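Local coordinates for 3-hexulose-6-phosphate isomerase (PDB 1JEO), which catalyses the interconversion of 3-hexulose 6-phosphate and fructose 6-phosphate, an isomerase step toward ribose 5-phosphate, at residues A[42-47]-A[68-73]. Sequence-based numbering, arbitrary orientation.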
loop_
_atom_site.group_PDB
_atom_site.type_symbol
_atom_site.label_atom_id
_atom_site.label_comp_id
_atom_site.label_asym_id
_atom_site.label_seq_id
_atom_site.Cartn_x
_atom_site.Cartn_y
_atom_site.Cartn_z
ATOM N N LYS A 42 0.985 -13.910 -6.628
ATOM C CA LYS A 42 -0.238 -13.369 -6.023
ATOM C C LYS A 42 0.167 -12.241 -5.068
ATOM O O LYS A 42 1.243 -12.284 -4.466
ATOM C CB LYS A 42 -1.048 -14.443 -5.265
ATOM C CG LYS A 42 -1.348 -15.736 -6.042
ATOM C CD LYS A 42 -2.394 -16.640 -5.378
ATOM C CE LYS A 42 -1.990 -17.165 -3.997
ATOM N NZ LYS A 42 -0.815 -18.070 -3.969
ATOM N N ILE A 43 -0.670 -11.206 -4.975
ATOM C CA ILE A 43 -0.401 -10.051 -4.110
ATOM C C ILE A 43 -1.446 -9.966 -2.997
ATOM O O ILE A 43 -2.648 -9.975 -3.260
ATOM C CB ILE A 43 -0.369 -8.719 -4.927
ATOM C CG1 ILE A 43 0.653 -8.828 -6.065
ATOM C CG2 ILE A 43 0.033 -7.538 -4.024
ATOM C CD1 ILE A 43 0.348 -7.983 -7.254
ATOM N N PHE A 44 -0.968 -9.889 -1.755
ATOM C CA PHE A 44 -1.831 -9.817 -0.574
ATOM C C PHE A 44 -1.706 -8.482 0.144
ATOM O O PHE A 44 -0.603 -8.011 0.407
ATOM C CB PHE A 44 -1.494 -10.945 0.409
ATOM C CG PHE A 44 -1.842 -12.317 -0.089
ATOM C CD1 PHE A 44 -1.028 -12.969 -1.039
ATOM C CD2 PHE A 44 -2.972 -12.984 0.410
ATOM C CE1 PHE A 44 -1.337 -14.275 -1.483
ATOM C CE2 PHE A 44 -3.294 -14.293 -0.027
ATOM C CZ PHE A 44 -2.473 -14.938 -0.976
ATOM N N ILE A 45 -2.847 -7.865 0.438
ATOM C CA ILE A 45 -2.874 -6.580 1.135
ATOM C C ILE A 45 -3.610 -6.748 2.469
ATOM O O ILE A 45 -4.602 -7.472 2.546
ATOM C CB ILE A 45 -3.625 -5.465 0.318
ATOM C CG1 ILE A 45 -3.298 -5.509 -1.185
ATOM C CG2 ILE A 45 -3.353 -4.077 0.921
ATOM C CD1 ILE A 45 -1.896 -5.165 -1.587
ATOM N N PHE A 46 -3.116 -6.074 3.509
ATOM C CA PHE A 46 -3.747 -6.100 4.830
ATOM C C PHE A 46 -3.534 -4.800 5.599
ATOM O O PHE A 46 -2.502 -4.133 5.473
ATOM C CB PHE A 46 -3.281 -7.298 5.687
ATOM C CG PHE A 46 -4.068 -7.477 6.977
ATOM C CD1 PHE A 46 -5.458 -7.750 6.948
ATOM C CD2 PHE A 46 -3.435 -7.336 8.228
ATOM C CE1 PHE A 46 -6.213 -7.880 8.147
ATOM C CE2 PHE A 46 -4.177 -7.462 9.440
ATOM C CZ PHE A 46 -5.571 -7.736 9.395
ATOM N N GLY A 47 -4.522 -4.510 6.439
ATOM C CA GLY A 47 -4.527 -3.346 7.295
ATOM C C GLY A 47 -5.770 -3.450 8.155
ATOM O O GLY A 47 -6.728 -4.142 7.792
ATOM N N LYS A 68 -3.247 -10.799 -9.712
ATOM C CA LYS A 68 -3.985 -11.693 -8.812
ATOM C C LYS A 68 -3.833 -11.053 -7.427
ATOM O O LYS A 68 -2.864 -11.296 -6.702
ATOM C CB LYS A 68 -3.431 -13.125 -8.866
ATOM C CG LYS A 68 -3.671 -13.820 -10.212
ATOM C CD LYS A 68 -3.605 -15.346 -10.123
ATOM C CE LYS A 68 -2.175 -15.872 -10.078
ATOM N NZ LYS A 68 -2.129 -17.358 -9.931
ATOM N N SER A 69 -4.750 -10.131 -7.149
ATOM C CA SER A 69 -4.768 -9.350 -5.917
ATOM C C SER A 69 -5.783 -9.859 -4.910
ATOM O O SER A 69 -6.873 -10.295 -5.288
ATOM C CB SER A 69 -5.074 -7.895 -6.259
ATOM O OG SER A 69 -4.908 -7.051 -5.138
ATOM N N TYR A 70 -5.413 -9.828 -3.629
ATOM C CA TYR A 70 -6.288 -10.285 -2.547
ATOM C C TYR A 70 -6.145 -9.432 -1.300
ATOM O O TYR A 70 -5.101 -8.818 -1.067
ATOM C CB TYR A 70 -5.975 -11.745 -2.156
ATOM C CG TYR A 70 -6.189 -12.761 -3.256
ATOM C CD1 TYR A 70 -5.089 -13.320 -3.944
ATOM C CD2 TYR A 70 -7.493 -13.128 -3.662
ATOM C CE1 TYR A 70 -5.283 -14.224 -5.028
ATOM C CE2 TYR A 70 -7.699 -14.033 -4.743
ATOM C CZ TYR A 70 -6.587 -14.570 -5.415
ATOM O OH TYR A 70 -6.775 -15.439 -6.463
ATOM N N PHE A 71 -7.228 -9.346 -0.535
ATOM C CA PHE A 71 -7.200 -8.639 0.738
ATOM C C PHE A 71 -7.365 -9.732 1.793
ATOM O O PHE A 71 -8.311 -10.520 1.727
ATOM C CB PHE A 71 -8.308 -7.586 0.865
ATOM C CG PHE A 71 -8.104 -6.647 2.031
ATOM C CD1 PHE A 71 -7.235 -5.547 1.913
ATOM C CD2 PHE A 71 -8.722 -6.895 3.277
ATOM C CE1 PHE A 71 -6.973 -4.701 3.023
ATOM C CE2 PHE A 71 -8.467 -6.063 4.399
ATOM C CZ PHE A 71 -7.591 -4.962 4.271
ATOM N N VAL A 72 -6.446 -9.763 2.759
ATOM C CA VAL A 72 -6.453 -10.757 3.840
ATOM C C VAL A 72 -7.672 -10.550 4.749
ATOM O O VAL A 72 -7.951 -9.431 5.179
ATOM C CB VAL A 72 -5.132 -10.692 4.668
ATOM C CG1 VAL A 72 -5.092 -11.772 5.753
ATOM C CG2 VAL A 72 -3.917 -10.822 3.753
ATOM N N GLY A 73 -8.411 -11.628 4.995
ATOM C CA GLY A 73 -9.593 -11.538 5.839
ATOM C C GLY A 73 -10.880 -11.764 5.072
ATOM O O GLY A 73 -11.903 -12.092 5.673
#
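Ile45 and Phe71 pair at the tight end of two parallel neighbouring strands, 43-46 and 69-71, the latter outermost in the chain's five-stranded sheet. Four backbone hydrogen bonds join them: Ile43 N gives to Lys68 O, Tyr70 N to Ile43 O, Ile45 N to Tyr70 O, and Val72 N to Ile45 O at 2.9 Å. Phe71 has its CG anti to its backbone N (chi1 -167°), and its ring lies beside the end of strand 43-46. Ile45 O sits over one face of that ring, offset toward the rim and 3.3 Å from Phe71 CD1, while Gly47 O meets the edge, 3.7 Å from Phe71 CZ. Phe46 crosses Val72 at about a right angle, its CD1 3.7 Å from Val72 CB, with Val72 O at the ring edge. An alanine in place of Phe71 would probably open a gap beside Ile45 and Gly47 and deprive Ile45 O of its aromatic cover. On the sheet face of Phe44 and Tyr70 the fit is looser: the rings meet obliquely, centroids 5.7 Å apart, and Tyr70 CE1 touches Lys42 CD at 3.8 Å. Lys68 is exposed here, reaching Lys42 CG with its CE at 4.1 Å, whereas Lys42 NZ forms salt bridges with Asp84 and Glu81. Helix 49-64 completes the beta-alpha-beta crossover, packing on Ile45 and Phe71 and accepting a hydrogen bond from Ser69 OG at Ala59 O. Backbone bonds thus fix the strand register, while aromatic rings packed on carbonyl oxygens and aliphatic carbons close the C-terminal end of the pair, where Gly47 approaches Ser51 and Ser90, inferred substrate-binding residues of this SIS domain.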